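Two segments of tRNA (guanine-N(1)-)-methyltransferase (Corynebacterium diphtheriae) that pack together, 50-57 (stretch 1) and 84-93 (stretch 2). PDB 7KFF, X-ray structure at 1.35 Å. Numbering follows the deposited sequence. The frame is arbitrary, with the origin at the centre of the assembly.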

# COMPACT_ATOMS: atom_id res chain seq x y z
N VAL A 50 -15.33 1.17 -13.36
CA VAL A 50 -15.18 2.17 -12.32
C VAL A 50 -16.45 3.00 -12.29
O VAL A 50 -16.86 3.54 -13.33
N HIS A 51 -17.08 3.11 -11.12
CA HIS A 51 -18.40 3.70 -10.97
C HIS A 51 -18.38 4.85 -9.98
O HIS A 51 -17.90 4.70 -8.86
N ASP A 52 -18.94 5.99 -10.40
CA ASP A 52 -19.07 7.15 -9.53
C ASP A 52 -20.17 6.90 -8.52
O ASP A 52 -21.34 6.81 -8.90
N LEU A 53 -19.81 6.84 -7.25
CA LEU A 53 -20.79 6.63 -6.19
C LEU A 53 -21.92 7.65 -6.24
O LEU A 53 -23.06 7.34 -5.85
N ARG A 54 -21.64 8.86 -6.71
CA ARG A 54 -22.68 9.89 -6.75
C ARG A 54 -23.82 9.56 -7.69
O ARG A 54 -24.89 10.16 -7.58
N LEU A 55 -23.63 8.61 -8.61
CA LEU A 55 -24.74 8.19 -9.44
C LEU A 55 -25.91 7.72 -8.59
O LEU A 55 -27.05 7.78 -9.03
N TRP A 56 -25.63 7.24 -7.38
CA TRP A 56 -26.64 6.70 -6.49
C TRP A 56 -27.09 7.70 -5.42
O TRP A 56 -27.86 7.33 -4.53
N ALA A 57 -26.65 8.95 -5.49
CA ALA A 57 -27.09 9.96 -4.54
C ALA A 57 -28.39 10.58 -5.05
O ALA A 57 -28.49 10.96 -6.23
N PRO A 84 -27.69 0.85 -2.27
CA PRO A 84 -28.13 0.71 -3.67
C PRO A 84 -26.98 0.54 -4.65
O PRO A 84 -27.09 -0.24 -5.60
N ALA A 85 -25.86 1.25 -4.44
CA ALA A 85 -24.71 1.11 -5.32
C ALA A 85 -24.18 -0.32 -5.30
O ALA A 85 -23.92 -0.92 -6.35
N LEU A 86 -24.02 -0.88 -4.11
CA LEU A 86 -23.51 -2.24 -4.02
C LEU A 86 -24.50 -3.25 -4.57
O LEU A 86 -24.10 -4.26 -5.16
N ASP A 87 -25.80 -3.02 -4.37
CA ASP A 87 -26.82 -3.90 -4.93
C ASP A 87 -26.71 -3.94 -6.45
O ASP A 87 -26.75 -5.01 -7.07
N ASP A 88 -26.57 -2.77 -7.07
CA ASP A 88 -26.56 -2.68 -8.53
C ASP A 88 -25.28 -3.25 -9.11
O ASP A 88 -25.30 -3.96 -10.13
N VAL A 89 -24.14 -2.95 -8.49
CA VAL A 89 -22.89 -3.42 -9.07
C VAL A 89 -22.75 -4.94 -8.96
O VAL A 89 -22.04 -5.56 -9.75
N ALA A 90 -23.43 -5.55 -7.98
CA ALA A 90 -23.30 -7.00 -7.83
C ALA A 90 -23.84 -7.74 -9.04
O ALA A 90 -23.43 -8.87 -9.32
N THR A 91 -24.77 -7.12 -9.77
CA THR A 91 -25.37 -7.72 -10.96
C THR A 91 -24.48 -7.62 -12.21
O THR A 91 -24.99 -7.83 -13.32
N MSE A 92 -23.20 -7.30 -12.07
CA MSE A 92 -22.38 -7.03 -13.25
C MSE A 92 -21.35 -8.12 -13.54
O MSE A 92 -20.14 -7.92 -13.37
N SER A 93 -21.84 -9.26 -14.01
CA SER A 93 -21.01 -10.38 -14.43
C SER A 93 -19.96 -10.72 -13.39
O SER A 93 -20.28 -11.26 -12.33

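The most distinctive feature of this contact is a tryptophan laid flat against the backbone of a helix. Ala-85 CA lies 3.5 Å from the centroid of the five-membered ring of Trp-56 and only 6° off the ring normal, so the alpha carbon itself, and not just the methyl group, takes part in the CH-pi contact. The same residue pair also brings Ala-85 CB to 3.5 Å from Trp-56 CD2, over one face of the same ring system, and Trp-56 CA and Ala-85 CA are 6.0 Å apart.

Trp-56 closes a short 3-10 segment, and its CA-to-CB bond points toward the helix. With chi1 in the m well (-71°) and chi2 at -87°, the indole extends along the helix surface, and Trp-56 is the residue most covered by the other stretch. Its polar edge is satisfied at the same time: Trp-56 NE1 donates a hydrogen bond to Asp-88 OD2, 2.8 Å away, with a nearly linear angle of 172° at the hydrogen. The carboxylate oxygen sits near the indole plane, as the direction of the N-H bond requires, and Asp-88 reaches it with chi1 m (-76°) and chi2 close to zero. This is the sole hydrogen bond between the stretches. One turn earlier on the helix, Pro-84, its ring in the C-gamma exo pucker, borders the indole with CB 4.0 Å from Trp-56 CD1. On the benzo side, Trp-56 CH2 comes within 4.1 Å of Val-89 CG2.

Val-89 links the two aromatic residues. It points toward stretch 1 in the t rotamer (168°), and its CG2 methyl, besides meeting the indole, lies over one face of the His-51 imidazole, 4.2 Å from that ring's centroid and 18° off the normal; the closest atoms are Val-89 CG2 and His-51 CD2, at 4.0 Å. His-51, on the strand that precedes the 3-10 segment, also points in, with chi1 m (-48°) and chi2 at -83°. Its NE2 is hydrogen-bonded elsewhere in the structure.

Beyond the helix, the selenomethionine Met-92 extends its m, t, t side chain toward the same imidazole. Its SE atom approaches His-51 CE1 to 3.4 Å, an oblique selenium-aromatic contact, although the high B factors of this residue call for some caution about its exact position.

Leu-53, the first residue of the 3-10 segment, adds a further apolar contact. Its CA-to-CB bond runs sideways to the helix, but the t, p rotamer (chi1 -180°, chi2 66°) brings the end of the side chain nearer, so that Leu-53 CD1 lies 4.0 Å from Ala-85 CB. Ala-85 CB therefore touches both Leu-53 and the indole. The whole interface is compact, burying 353 Å² summed over both stretches.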

# COMPACT_ATOMS: atom_id res chain seq x y z
CB VAL A 50 -13.94 3.05 -12.54
CG1 VAL A 50 -13.81 4.04 -11.40
CG2 VAL A 50 -12.69 2.18 -12.65
CB HIS A 51 -19.40 2.66 -10.47
CG HIS A 51 -19.35 1.38 -11.23
ND1 HIS A 51 -20.02 1.20 -12.41
CD2 HIS A 51 -18.68 0.23 -10.99
CE1 HIS A 51 -19.78 -0.02 -12.87
NE2 HIS A 51 -18.96 -0.63 -12.02
CB ASP A 52 -19.39 8.37 -10.40
CG ASP A 52 -19.33 9.69 -9.65
OD1 ASP A 52 -19.35 9.69 -8.41
OD2 ASP A 52 -19.27 10.74 -10.35
CB LEU A 53 -20.07 6.71 -4.84
CG LEU A 53 -20.93 6.51 -3.58
CD1 LEU A 53 -21.47 5.10 -3.49
CD2 LEU A 53 -20.13 6.91 -2.34
CB ARG A 54 -22.06 11.24 -7.13
CG ARG A 54 -21.14 11.75 -6.06
CD ARG A 54 -20.74 13.21 -6.27
NE ARG A 54 -19.52 13.45 -5.50
CZ ARG A 54 -19.46 13.77 -4.22
NH1 ARG A 54 -20.57 13.94 -3.51
NH2 ARG A 54 -18.29 13.91 -3.64
CB LEU A 55 -24.31 7.04 -10.35
CG LEU A 55 -23.36 7.39 -11.49
CD1 LEU A 55 -22.91 6.12 -12.20
CD2 LEU A 55 -24.04 8.34 -12.47
CB TRP A 56 -26.13 5.40 -5.86
CG TRP A 56 -26.06 4.27 -6.84
CD1 TRP A 56 -27.07 3.40 -7.15
CD2 TRP A 56 -24.94 3.88 -7.65
NE1 TRP A 56 -26.65 2.51 -8.10
CE2 TRP A 56 -25.34 2.77 -8.41
CE3 TRP A 56 -23.63 4.34 -7.78
CZ2 TRP A 56 -24.48 2.12 -9.29
CZ3 TRP A 56 -22.78 3.71 -8.65
CH2 TRP A 56 -23.20 2.60 -9.39
CB ALA A 57 -26.02 11.03 -4.35
CB PRO A 84 -28.94 1.99 -3.91
CG PRO A 84 -29.48 2.32 -2.52
CD PRO A 84 -28.35 1.99 -1.60
CB ALA A 85 -23.62 2.09 -4.89
CB LEU A 86 -23.17 -2.56 -2.56
CG LEU A 86 -21.91 -1.86 -2.06
CD1 LEU A 86 -21.87 -1.90 -0.54
CD2 LEU A 86 -20.69 -2.52 -2.65
CB ASP A 87 -28.22 -3.37 -4.59
CG ASP A 87 -28.60 -3.47 -3.11
OD1 ASP A 87 -27.90 -4.13 -2.30
OD2 ASP A 87 -29.64 -2.85 -2.74
CB ASP A 88 -26.74 -1.22 -8.95
CG ASP A 88 -28.17 -0.71 -8.80
OD1 ASP A 88 -29.09 -1.50 -8.46
OD2 ASP A 88 -28.40 0.50 -9.06
CB VAL A 89 -21.70 -2.68 -8.44
CG1 VAL A 89 -20.39 -3.34 -8.78
CG2 VAL A 89 -21.73 -1.23 -8.85
CB ALA A 90 -24.02 -7.48 -6.57
CB THR A 91 -26.69 -7.03 -11.28
OG1 THR A 91 -26.41 -5.74 -11.85
CG2 THR A 91 -27.56 -6.86 -10.05
CB MSE A 92 -21.72 -5.65 -13.11
CG MSE A 92 -22.71 -4.48 -13.20
SE MSE A 92 -21.83 -2.74 -13.06
CE MSE A 92 -23.36 -1.53 -12.86
CB SER A 93 -20.34 -10.08 -15.78
OG SER A 93 -20.36 -11.21 -16.63